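AlyGC (Glaciecola chathamensis, PDB 5GKD) is an alginate lyase of polysaccharide lyase family 6, which probably cleaves the marine polysaccharide alginate by beta-elimination. Local coordinates at residues I24-N28 against G29-D33; I187-S190 against H191-L194; E401-T404 against Q405-Y408; A456-E459 against T460-L464; T692-T695 against G696-F699. All coordinates share one frame; numbering follows the deposited sequence.

Interaction 1: residues I24-N28 against G29-D33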
loop_
_atom_site.group_PDB
_atom_site.type_symbol
_atom_site.label_atom_id
_atom_site.label_comp_id
_atom_site.label_asym_id
_atom_site.label_seq_id
_atom_site.Cartn_x
_atom_site.Cartn_y
_atom_site.Cartn_z
ATOM N N ILE A 24 -31.384 -28.810 13.621
ATOM C CA ILE A 24 -30.666 -28.945 12.362
ATOM C C ILE A 24 -29.201 -29.159 12.712
ATOM O O ILE A 24 -28.605 -28.350 13.426
ATOM C CB ILE A 24 -30.857 -27.706 11.479
ATOM C CG1 ILE A 24 -32.344 -27.504 11.188
ATOM C CG2 ILE A 24 -30.029 -27.835 10.201
ATOM C CD1 ILE A 24 -32.666 -26.258 10.434
ATOM N N ILE A 25 -28.625 -30.256 12.240
ATOM C CA ILE A 25 -27.303 -30.698 12.669
ATOM C C ILE A 25 -26.348 -30.616 11.480
ATOM O O ILE A 25 -26.491 -31.358 10.497
ATOM C CB ILE A 25 -27.345 -32.117 13.246
ATOM C CG1 ILE A 25 -28.285 -32.183 14.450
ATOM C CG2 ILE A 25 -25.957 -32.565 13.635
ATOM C CD1 ILE A 25 -28.362 -33.579 15.055
ATOM N N LEU A 26 -25.365 -29.724 11.569
ATOM C CA LEU A 26 -24.298 -29.671 10.576
ATOM C C LEU A 26 -23.334 -30.821 10.826
ATOM O O LEU A 26 -22.736 -30.905 11.904
ATOM C CB LEU A 26 -23.551 -28.339 10.628
ATOM C CG LEU A 26 -24.312 -27.034 10.418
ATOM C CD1 LEU A 26 -23.326 -25.851 10.359
ATOM C CD2 LEU A 26 -25.218 -27.106 9.187
ATOM N N ALA A 27 -23.193 -31.696 9.832
ATOM C CA ALA A 27 -22.318 -32.850 9.926
ATOM C C ALA A 27 -20.865 -32.430 10.132
ATOM O O ALA A 27 -20.409 -31.415 9.612
ATOM C CB ALA A 27 -22.440 -33.706 8.653
ATOM N N ASN A 28 -20.135 -33.244 10.889
ATOM C CA ASN A 28 -18.726 -32.993 11.134
ATOM C C ASN A 28 -17.982 -32.829 9.820
ATOM O O ASN A 28 -18.200 -33.578 8.871
ATOM C CB ASN A 28 -18.119 -34.141 11.942
ATOM C CG ASN A 28 -18.653 -34.200 13.346
ATOM O OD1 ASN A 28 -19.134 -33.201 13.879
ATOM N ND2 ASN A 28 -18.562 -35.363 13.963
ATOM N N GLY A 29 -17.119 -31.832 9.775
ATOM C CA GLY A 29 -16.324 -31.552 8.605
ATOM C C GLY A 29 -16.049 -30.065 8.507
ATOM O O GLY A 29 -16.363 -29.294 9.410
ATOM N N THR A 30 -15.459 -29.687 7.381
ATOM C CA THR A 30 -15.088 -28.311 7.089
ATOM C C THR A 30 -16.067 -27.747 6.061
ATOM O O THR A 30 -16.153 -28.246 4.939
ATOM C CB THR A 30 -13.643 -28.247 6.589
ATOM O OG1 THR A 30 -12.761 -28.715 7.623
ATOM C CG2 THR A 30 -13.262 -26.835 6.194
ATOM N N TRP A 31 -16.821 -26.731 6.460
ATOM C CA TRP A 31 -17.781 -26.061 5.587
ATOM C C TRP A 31 -17.150 -24.756 5.141
ATOM O O TRP A 31 -17.069 -23.810 5.928
ATOM C CB TRP A 31 -19.101 -25.793 6.304
ATOM C CG TRP A 31 -19.753 -27.003 6.835
ATOM C CD1 TRP A 31 -19.266 -27.849 7.778
ATOM C CD2 TRP A 31 -21.028 -27.511 6.457
ATOM N NE1 TRP A 31 -20.151 -28.858 8.004
ATOM C CE2 TRP A 31 -21.250 -28.672 7.211
ATOM C CE3 TRP A 31 -22.012 -27.089 5.551
ATOM C CZ2 TRP A 31 -22.413 -29.422 7.100
ATOM C CZ3 TRP A 31 -23.176 -27.838 5.439
ATOM C CH2 TRP A 31 -23.362 -28.995 6.204
ATOM N N ARG A 32 -16.712 -24.697 3.889
ATOM C CA ARG A 32 -15.997 -23.535 3.389
ATOM C C ARG A 32 -16.958 -22.590 2.678
ATOM O O ARG A 32 -17.877 -23.028 1.987
ATOM C CB ARG A 32 -14.855 -23.952 2.453
ATOM C CG ARG A 32 -13.978 -22.782 2.000
ATOM C CD ARG A 32 -12.477 -23.065 2.032
ATOM N NE ARG A 32 -11.731 -21.849 1.698
ATOM C CZ ARG A 32 -10.855 -21.213 2.489
ATOM N NH1 ARG A 32 -10.541 -21.668 3.708
ATOM N NH2 ARG A 32 -10.279 -20.101 2.044
ATOM N N ASP A 33 -16.756 -21.289 2.874
ATOM C CA ASP A 33 -17.558 -20.265 2.205
ATOM C C ASP A 33 -19.053 -20.476 2.445
ATOM O O ASP A 33 -19.862 -20.381 1.527
ATOM C CB ASP A 33 -17.267 -20.236 0.700
ATOM C CG ASP A 33 -15.794 -20.000 0.380
ATOM O OD1 ASP A 33 -15.067 -19.387 1.185
ATOM O OD2 ASP A 33 -15.368 -20.430 -0.705
#
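Trp31 folds back over the turn that precedes it and meets Ala27 and Leu26, four and five residues earlier in the chain. The polar part is a single hydrogen bond: the indole NE1 donates a hydrogen bond to Ala27 O at 3.0 Å, with an N-H...O angle of 158°. The oxygen lies at the ring edge, in the indole plane, and the donor arrives nearly along the C=O axis, an arrangement that helps set the tilt and rotation of the ring. The carbonyl of the buried Ala27 thus gains a side-chain donor.

The apolar part belongs to the six-membered ring. Leu26 CB touches Trp31 CZ2 at 3.9 Å, and Leu26 CD2 sits over one face near its rim, 4.0 Å from Trp31 CH2. Trp31 has its CG anti to the carbonyl carbon (chi1 -58°), which swings the indole back over the preceding turn. An alanine here would remove the whole indole, and would probably leave Ala27 O without this donor and a gap beside Leu26.

The backbone contribution comes from Gly29, whose torsions would drive any CB into Asn28 O. Beside it, Asn28 is held by the next coil: its OD1 accepts from Thr54 N, and its backbone N bonds to Gln53. The Trp31 ring also meets that of Phe34. The whole is a tight corner between strands 23-26 and 29-32, which pair with 48-52 and 58-62 in the first turns of a right-handed parallel beta-helix.

Interaction 2: residues I187-S190 against H191-L194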
loop_
_atom_site.group_PDB
_atom_site.type_symbol
_atom_site.label_atom_id
_atom_site.label_comp_id
_atom_site.label_asym_id
_atom_site.label_seq_id
_atom_site.Cartn_x
_atom_site.Cartn_y
_atom_site.Cartn_z
ATOM N N ILE A 187 -21.437 -1.374 23.912
ATOM C CA ILE A 187 -22.881 -1.462 24.108
ATOM C C ILE A 187 -23.496 -0.160 23.616
ATOM O O ILE A 187 -23.568 0.840 24.342
ATOM C CB ILE A 187 -23.251 -1.759 25.560
ATOM C CG1 ILE A 187 -22.448 -2.957 26.054
ATOM C CG2 ILE A 187 -24.738 -2.082 25.668
ATOM C CD1 ILE A 187 -22.594 -3.187 27.544
ATOM N N GLY A 188 -23.974 -0.177 22.389
ATOM C CA GLY A 188 -24.544 1.006 21.808
ATOM C C GLY A 188 -23.518 1.797 21.034
ATOM O O GLY A 188 -22.399 1.358 20.746
ATOM N N THR A 189 -23.918 3.022 20.733
ATOM C CA THR A 189 -23.198 3.904 19.838
ATOM C C THR A 189 -23.576 5.318 20.254
ATOM O O THR A 189 -24.595 5.523 20.916
ATOM C CB THR A 189 -23.575 3.562 18.386
ATOM O OG1 THR A 189 -22.397 3.243 17.629
ATOM C CG2 THR A 189 -24.351 4.651 17.742
ATOM N N SER A 190 -22.733 6.293 19.922
ATOM C CA SER A 190 -22.995 7.643 20.415
ATOM C C SER A 190 -24.369 8.149 19.964
ATOM O O SER A 190 -25.089 8.783 20.742
ATOM C CB SER A 190 -21.884 8.590 19.964
ATOM O OG SER A 190 -21.950 8.793 18.571
ATOM N N HIS A 191 -24.756 7.857 18.720
ATOM C CA HIS A 191 -26.049 8.284 18.177
ATOM C C HIS A 191 -27.216 7.860 19.068
ATOM O O HIS A 191 -28.176 8.613 19.250
ATOM C CB HIS A 191 -26.211 7.687 16.777
ATOM C CG HIS A 191 -27.136 8.436 15.873
ATOM N ND1 HIS A 191 -28.506 8.435 16.038
ATOM C CD2 HIS A 191 -26.893 9.153 14.749
ATOM C CE1 HIS A 191 -29.064 9.148 15.076
ATOM N NE2 HIS A 191 -28.107 9.594 14.280
ATOM N N HIS A 192 -27.132 6.666 19.651
ATOM C CA HIS A 192 -28.212 6.049 20.405
ATOM C C HIS A 192 -27.909 5.932 21.897
ATOM O O HIS A 192 -28.565 5.154 22.598
ATOM C CB HIS A 192 -28.508 4.677 19.803
ATOM C CG HIS A 192 -28.816 4.741 18.353
ATOM N ND1 HIS A 192 -29.911 5.424 17.863
ATOM C CD2 HIS A 192 -28.160 4.256 17.276
ATOM C CE1 HIS A 192 -29.926 5.339 16.547
ATOM N NE2 HIS A 192 -28.876 4.636 16.166
ATOM N N SER A 193 -26.946 6.705 22.394
ATOM C CA SER A 193 -26.481 6.554 23.765
ATOM C C SER A 193 -27.463 7.093 24.790
ATOM O O SER A 193 -27.374 6.714 25.957
ATOM C CB SER A 193 -25.120 7.226 23.935
ATOM O OG SER A 193 -25.163 8.574 23.510
ATOM N N LEU A 194 -28.411 7.933 24.391
ATOM C CA LEU A 194 -29.437 8.395 25.320
ATOM C C LEU A 194 -30.626 7.448 25.401
ATOM O O LEU A 194 -31.543 7.699 26.181
ATOM C CB LEU A 194 -29.901 9.805 24.937
ATOM C CG LEU A 194 -28.727 10.784 24.884
ATOM C CD1 LEU A 194 -29.172 12.194 24.560
ATOM C CD2 LEU A 194 -27.992 10.752 26.220
#
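Thr189 and Ser190 meet His192 and Ser193 in a local, turn-like contact at the surface, where the chain leaves strand 185-188. Two overlapping turns shape it, each closed by a bond from a backbone N-H to the carbonyl three residues before. His192 N reaches Thr189 O at 3.1 Å, bent to 137°, while Ser193 N reaches Ser190 O at 3.2 Å along a straighter path of 165°. Both donors stand above the carbonyl planes.

Ser190 O is gripped a second time, by Ser193 OG at 2.8 Å, which comes in from the same face as the N-H. The hydroxyl is brought there by lying between its own N and carbonyl carbon (chi1 54°). Without the hydroxyl, as with a glycine in its place, Ser190 O would probably keep just the N-H of the two donors described, and the turn would be less firmly closed.

In the parallel beta-helix this is the loop that carries the chain from strand 185-188 toward 200-207, and the Thr189 side chain lies about 11 Å from the bound calcium. Thr189 CG2 lies alongside His191 CB at 3.7 Å and also touches His192 CD2. His191 ND1 in turn stands over a face of the His192 imidazole, offset toward the rim. Ser190 and Ser193 both touch His241 of strand 236-241.

Interaction 3: residues E401-T404 against Q405-Y408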
loop_
_atom_site.group_PDB
_atom_site.type_symbol
_atom_site.label_atom_id
_atom_site.label_comp_id
_atom_site.label_asym_id
_atom_site.label_seq_id
_atom_site.Cartn_x
_atom_site.Cartn_y
_atom_site.Cartn_z
ATOM N N GLU A 401 -6.611 -7.713 57.118
ATOM C CA GLU A 401 -6.657 -8.702 58.193
ATOM C C GLU A 401 -7.740 -8.364 59.206
ATOM O O GLU A 401 -8.416 -9.257 59.722
ATOM C CB GLU A 401 -5.308 -8.799 58.903
ATOM C CG GLU A 401 -4.171 -9.231 58.011
ATOM C CD GLU A 401 -3.037 -9.896 58.738
ATOM O OE1 GLU A 401 -2.702 -9.491 59.871
ATOM O OE2 GLU A 401 -2.436 -10.818 58.153
ATOM N N ALA A 402 -7.899 -7.085 59.514
ATOM C CA ALA A 402 -8.827 -6.666 60.557
ATOM C C ALA A 402 -10.259 -6.742 60.050
ATOM O O ALA A 402 -10.590 -6.140 59.026
ATOM C CB ALA A 402 -8.511 -5.241 61.012
ATOM N N LYS A 403 -11.114 -7.458 60.786
ATOM C CA LYS A 403 -12.528 -7.514 60.425
ATOM C C LYS A 403 -13.162 -6.124 60.420
ATOM O O LYS A 403 -14.019 -5.834 59.579
ATOM C CB LYS A 403 -13.287 -8.443 61.380
ATOM C CG LYS A 403 -14.625 -8.951 60.821
ATOM C CD LYS A 403 -14.416 -10.196 59.955
ATOM C CE LYS A 403 -15.599 -10.523 59.050
ATOM N NZ LYS A 403 -16.950 -10.469 59.680
ATOM N N THR A 404 -12.759 -5.246 61.345
ATOM C CA THR A 404 -13.343 -3.910 61.365
ATOM C C THR A 404 -12.972 -3.106 60.125
ATOM O O THR A 404 -13.718 -2.204 59.737
ATOM C CB THR A 404 -12.922 -3.137 62.622
ATOM O OG1 THR A 404 -11.494 -3.070 62.693
ATOM C CG2 THR A 404 -13.453 -3.802 63.861
ATOM N N GLN A 405 -11.830 -3.397 59.500
ATOM C CA GLN A 405 -11.462 -2.695 58.274
ATOM C C GLN A 405 -12.127 -3.279 57.027
ATOM O O GLN A 405 -12.009 -2.691 55.945
ATOM C CB GLN A 405 -9.935 -2.695 58.103
ATOM C CG GLN A 405 -9.212 -1.796 59.101
ATOM C CD GLN A 405 -7.698 -1.981 59.087
ATOM O OE1 GLN A 405 -7.168 -2.969 58.568
ATOM N NE2 GLN A 405 -6.997 -1.028 59.677
ATOM N N GLN A 406 -12.832 -4.402 57.150
ATOM C CA GLN A 406 -13.531 -5.003 56.024
ATOM C C GLN A 406 -14.833 -4.301 55.681
ATOM O O GLN A 406 -15.459 -4.666 54.682
ATOM C CB GLN A 406 -13.804 -6.482 56.294
ATOM C CG GLN A 406 -12.566 -7.341 56.149
ATOM C CD GLN A 406 -12.825 -8.767 56.540
ATOM O OE1 GLN A 406 -13.965 -9.155 56.755
ATOM N NE2 GLN A 406 -11.778 -9.549 56.651
ATOM N N LYS A 407 -15.253 -3.311 56.463
ATOM C CA LYS A 407 -16.360 -2.451 56.063
ATOM C C LYS A 407 -15.933 -1.423 55.030
ATOM O O LYS A 407 -16.759 -0.625 54.574
ATOM C CB LYS A 407 -16.956 -1.748 57.285
ATOM C CG LYS A 407 -16.103 -0.629 57.861
ATOM C CD LYS A 407 -16.727 -0.083 59.156
ATOM C CE LYS A 407 -16.497 1.413 59.325
ATOM N NZ LYS A 407 -17.207 1.945 60.529
ATOM N N TYR A 408 -14.655 -1.416 54.676
ATOM C CA TYR A 408 -14.136 -0.593 53.607
ATOM C C TYR A 408 -13.782 -1.489 52.437
ATOM O O TYR A 408 -13.227 -2.581 52.613
ATOM C CB TYR A 408 -12.901 0.192 54.044
ATOM C CG TYR A 408 -13.123 1.067 55.264
ATOM C CD1 TYR A 408 -12.920 0.571 56.544
ATOM C CD2 TYR A 408 -13.521 2.389 55.131
ATOM C CE1 TYR A 408 -13.105 1.373 57.665
ATOM C CE2 TYR A 408 -13.712 3.194 56.236
ATOM C CZ TYR A 408 -13.504 2.679 57.504
ATOM O OH TYR A 408 -13.705 3.476 58.605
HETATM O O HOH W 1 -5.582 -5.233 58.562
#
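Ala402, Lys403, Gln405 and Gln406 meet in a coiled surface loop of consecutive turns that follows strand 398-400. The clearer of its two backbone bonds runs from Gln406 N to Lys403 O at 3.1 Å, with the donor above the carbonyl plane; the bond from Gln405 N to Ala402 O is weak. A further turn follows, closed by Tyr408 N on Gln405 O, and Gln406 NE2 turns back to Pro400 O in a weak bond.

Gln405 adds a side-chain link. With its CG anti to the carbonyl carbon (chi1 -71°) and the chain extended beyond, the amide passes beside Ala402, whose CB lies 3.6 Å from Gln405 OE1. A water joins the two residues: it donates to Gln405 OE1 at 2.8 Å and accepts from Ala402 N at 3.1 Å. Elsewhere in the loop, the bent chain of Lys403 crosses that of Gln406 at a slant, and it is the methylene Lys403 CE, 3.1 Å away, that meets Gln406 OE1. Lys407 CG rests on Thr404 O at 3.4 Å.

Inward, the loop lies against the last coils of the N-terminal beta-helix. Gln405 NE2 makes a weak bond to Asp387 O, and the Gln405 and Tyr408 side chains both pack on Leu370 of strand 364-372, with Ala386 and Glu384 of strand 383-386 next to them.

Interaction 4: residues A456-E459 against T460-L464; sequences ASAE and TGDVL
Asp462 reaches back across a tight turn to Glu459, and the firm side of the contact is built on that pair. Its carboxylate oxygen OD2 accepts a hydrogen bond from Glu459 N at 2.7 Å, nearly straight at 164°, and the donor comes from above the carboxylate plane, 54° out of it. In return Asp462 N donates to Glu459 O at 3.0 Å, closing a type II beta turn from Glu459 to Asp462. Gly461 occupies its third position with a positive phi, where a side chain would press on the preceding carbonyl. Asp462 CG stands anti to its carbonyl carbon (chi1 -77°), which brings OD2 to Glu459 N, while the backbone N of the same residue makes the turn bond. Deeper in, Ala458 CB packs on Leu464 CD1 at 3.8 Å, and Ile442 and Leu483 of the flanking strands also touch Ala458.

The outer side is looser. The extended Glu459 side chain lies at the surface, and its OE2 meets Asp462 through a water, which donates to Glu459 OE2 at 2.7 Å and to Asp462 OD1 at 3.1 Å, though Thr460, exposed as it is, bonds directly through OG1 to Thr482 N of the next coil.

The two carboxylates come close, Glu459 OE2 being 4.3 Å from Asp462 OD2, but Lys440 forms salt bridges to both of these oxygens. That shared cation, with the water between, probably offsets their mutual repulsion and helps both remain ionised where the chain passes from helix 450-457 into strand 462-466.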
loop_
_atom_site.group_PDB
_atom_site.type_symbol
_atom_site.label_atom_id
_atom_site.label_comp_id
_atom_site.label_asym_id
_atom_site.label_seq_id
_atom_site.Cartn_x
_atom_site.Cartn_y
_atom_site.Cartn_z
ATOM N N ALA A 456 13.841 -21.212 5.187
ATOM C CA ALA A 456 12.645 -21.829 4.631
ATOM C C ALA A 456 12.282 -23.131 5.332
ATOM O O ALA A 456 11.100 -23.467 5.419
ATOM C CB ALA A 456 12.824 -22.067 3.130
ATOM N N SER A 457 13.259 -23.883 5.832
ATOM C CA SER A 457 12.939 -25.170 6.434
ATOM C C SER A 457 12.958 -25.144 7.953
ATOM O O SER A 457 12.585 -26.142 8.577
ATOM C CB SER A 457 13.881 -26.256 5.919
ATOM O OG SER A 457 15.216 -25.975 6.251
ATOM N N ALA A 458 13.362 -24.032 8.562
ATOM C CA ALA A 458 13.236 -23.882 10.001
ATOM C C ALA A 458 11.760 -23.848 10.410
ATOM O O ALA A 458 10.869 -23.613 9.593
ATOM C CB ALA A 458 13.934 -22.602 10.466
ATOM N N GLU A 459 11.515 -24.089 11.694
ATOM C CA GLU A 459 10.189 -24.040 12.291
ATOM C C GLU A 459 10.090 -22.816 13.187
ATOM O O GLU A 459 11.103 -22.231 13.564
ATOM C CB GLU A 459 9.897 -25.307 13.097
ATOM C CG GLU A 459 9.702 -26.542 12.234
ATOM C CD GLU A 459 9.776 -27.837 13.037
ATOM O OE1 GLU A 459 9.075 -28.805 12.664
ATOM O OE2 GLU A 459 10.536 -27.885 14.039
ATOM N N THR A 460 8.855 -22.423 13.511
ATOM C CA THR A 460 8.642 -21.159 14.206
ATOM C C THR A 460 9.237 -21.234 15.604
ATOM O O THR A 460 9.068 -22.226 16.314
ATOM C CB THR A 460 7.142 -20.794 14.249
ATOM O OG1 THR A 460 7.005 -19.403 14.575
ATOM C CG2 THR A 460 6.356 -21.628 15.290
ATOM N N GLY A 461 9.966 -20.191 15.989
ATOM C CA GLY A 461 10.681 -20.188 17.247
ATOM C C GLY A 461 12.121 -20.665 17.166
ATOM O O GLY A 461 12.847 -20.539 18.152
ATOM N N ASP A 462 12.562 -21.185 16.024
ATOM C CA ASP A 462 13.909 -21.736 15.917
ATOM C C ASP A 462 14.963 -20.634 15.966
ATOM O O ASP A 462 14.666 -19.448 15.801
ATOM C CB ASP A 462 14.061 -22.531 14.625
ATOM C CG ASP A 462 13.417 -23.888 14.709
ATOM O OD1 ASP A 462 12.999 -24.256 15.825
ATOM O OD2 ASP A 462 13.330 -24.587 13.673
ATOM N N VAL A 463 16.215 -21.044 16.191
ATOM C CA VAL A 463 17.363 -20.137 16.200
ATOM C C VAL A 463 18.378 -20.650 15.193
ATOM O O VAL A 463 18.885 -21.766 15.326
ATOM C CB VAL A 463 17.994 -20.008 17.594
ATOM C CG1 VAL A 463 19.213 -19.094 17.543
ATOM C CG2 VAL A 463 16.987 -19.479 18.587
ATOM N N LEU A 464 18.668 -19.839 14.185
ATOM C CA LEU A 464 19.686 -20.161 13.199
ATOM C C LEU A 464 21.030 -19.630 13.692
ATOM O O LEU A 464 21.152 -18.445 14.023
ATOM C CB LEU A 464 19.327 -19.562 11.839
ATOM C CG LEU A 464 18.349 -20.280 10.886
ATOM C CD1 LEU A 464 17.110 -20.796 11.583
ATOM C CD2 LEU A 464 17.950 -19.374 9.714
HETATM O O HOH W 2 11.166 -26.666 16.322
#

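Interaction 5: residues T692-T695 against G696-F699; sequences TWVT and GNVF
Val694 and Asn697 meet inside a turn of the C-terminal beta-helix, their side chains crossing at about a right angle. In the first shell, Val694 CG1 touches Asn697 ND2 at 3.4 Å and approaches Phe699 CZ at 4.2 Å, where the methyl lies at the ring edge, near its plane. CG1 is the branch of Val694 anti to the backbone N (chi1 179°), and it is this branch that faces the turn. Asn697 ND2 also lies 3.1 Å from Thr695 O, but the angle is too poor for a hydrogen bond, and the amide is committed elsewhere.

The next shell is the backbone. Between the two strand halves Gly696 takes a positive phi of 75°, and a CB there would run into Thr695 O; the bend at Gly696 lets Asn697 turn its amide inward beside Val694.

Beyond it come the neighbouring coils. Asn697 OD1 accepts from Asn673 ND2 and Asn697 ND2 donates to Met670 O, both on strand 667-676. On the other side Asn723 makes a similar link to this turn: its ND2, like that of Asn697, donates to a carbonyl of the coil before, here Val694 O, while its OD1 accepts from Asn697 N. Phe699 likewise meets the ring of Phe675, their planes at about 30°.

Asparagines at successive turns, each bonded to the coil before, are a familiar feature of parallel beta-helices. Here both ends of the buried Asn697 amide are satisfied by the preceding coil, which fixes the rotation of the group and joins adjacent turns through polar bonds inside an otherwise apolar setting of Val694 and Phe699.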
loop_
_atom_site.group_PDB
_atom_site.type_symbol
_atom_site.label_atom_id
_atom_site.label_comp_id
_atom_site.label_asym_id
_atom_site.label_seq_id
_atom_site.Cartn_x
_atom_site.Cartn_y
_atom_site.Cartn_z
ATOM N N THR A 692 7.509 13.997 27.550
ATOM C CA THR A 692 8.803 14.061 26.883
ATOM C C THR A 692 9.897 14.418 27.886
ATOM O O THR A 692 9.745 15.374 28.652
ATOM C CB THR A 692 8.776 15.106 25.761
ATOM O OG1 THR A 692 7.777 14.752 24.808
ATOM C CG2 THR A 692 10.120 15.192 25.070
ATOM N N TRP A 693 10.999 13.659 27.864
ATOM C CA TRP A 693 12.169 13.900 28.713
ATOM C C TRP A 693 13.428 13.786 27.862
ATOM O O TRP A 693 13.747 12.702 27.374
ATOM C CB TRP A 693 12.254 12.914 29.875
ATOM C CG TRP A 693 11.314 13.212 30.940
ATOM C CD1 TRP A 693 11.420 14.195 31.887
ATOM C CD2 TRP A 693 10.086 12.534 31.194
ATOM N NE1 TRP A 693 10.324 14.169 32.714
ATOM C CE2 TRP A 693 9.490 13.156 32.311
ATOM C CE3 TRP A 693 9.431 11.455 30.589
ATOM C CZ2 TRP A 693 8.269 12.736 32.833
ATOM C CZ3 TRP A 693 8.223 11.037 31.111
ATOM C CH2 TRP A 693 7.654 11.677 32.218
ATOM N N VAL A 694 14.146 14.894 27.708
ATOM C CA VAL A 694 15.384 14.935 26.935
ATOM C C VAL A 694 16.442 15.520 27.858
ATOM O O VAL A 694 16.561 16.743 27.979
ATOM C CB VAL A 694 15.248 15.767 25.655
ATOM C CG1 VAL A 694 16.572 15.795 24.913
ATOM C CG2 VAL A 694 14.141 15.203 24.779
ATOM N N THR A 695 17.209 14.652 28.516
ATOM C CA THR A 695 18.152 15.073 29.540
ATOM C C THR A 695 19.466 14.327 29.384
ATOM O O THR A 695 19.503 13.191 28.907
ATOM C CB THR A 695 17.601 14.835 30.960
ATOM O OG1 THR A 695 17.416 13.433 31.172
ATOM C CG2 THR A 695 16.270 15.564 31.152
ATOM N N GLY A 696 20.547 14.981 29.804
ATOM C CA GLY A 696 21.842 14.333 29.844
ATOM C C GLY A 696 22.514 14.135 28.507
ATOM O O GLY A 696 23.484 13.377 28.424
ATOM N N ASN A 697 22.055 14.809 27.458
ATOM C CA ASN A 697 22.624 14.605 26.134
ATOM C C ASN A 697 23.695 15.651 25.826
ATOM O O ASN A 697 23.743 16.727 26.421
ATOM C CB ASN A 697 21.531 14.646 25.056
ATOM C CG ASN A 697 20.390 13.662 25.337
ATOM O OD1 ASN A 697 20.471 12.489 24.970
ATOM N ND2 ASN A 697 19.327 14.142 26.012
ATOM N N VAL A 698 24.560 15.321 24.873
ATOM C CA VAL A 698 25.511 16.270 24.311
ATOM C C VAL A 698 25.085 16.588 22.886
ATOM O O VAL A 698 24.973 15.683 22.048
ATOM C CB VAL A 698 26.948 15.728 24.340
ATOM C CG1 VAL A 698 27.868 16.681 23.625
ATOM C CG2 VAL A 698 27.405 15.492 25.773
ATOM N N PHE A 699 24.879 17.868 22.598
ATOM C CA PHE A 699 24.591 18.330 21.244
ATOM C C PHE A 699 25.767 19.172 20.757
ATOM O O PHE A 699 25.760 20.398 20.859
ATOM C CB PHE A 699 23.265 19.131 21.199
ATOM C CG PHE A 699 22.064 18.347 21.644
ATOM C CD1 PHE A 699 21.495 17.398 20.812
ATOM C CD2 PHE A 699 21.511 18.547 22.898
ATOM C CE1 PHE A 699 20.399 16.665 21.231
ATOM C CE2 PHE A 699 20.401 17.822 23.308
ATOM C CZ PHE A 699 19.859 16.877 22.473
#

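Overall arrangement
From the N terminus onward, the five contacts come in series: none nests within or crosses another, and each is local; interactions 2, 3 and 4 close turns by backbone bonds, and 1 and 5 shape corners through side chains. Interaction 1 bends the chain between strands 23-26 and 29-32 in the opening coils of the N-terminal beta-helix. Interaction 2 follows in the loop after strand 185-188, its centre about 36 Å from that of the first, and interaction 3 lies in the loop that leaves this beta-helix at its far end. Interaction 4 then joins helix 450-457 to strand 462-466 early in the second beta-helix, and interaction 5 bends strand 691-700 midway, in that beta-helix's closing coils.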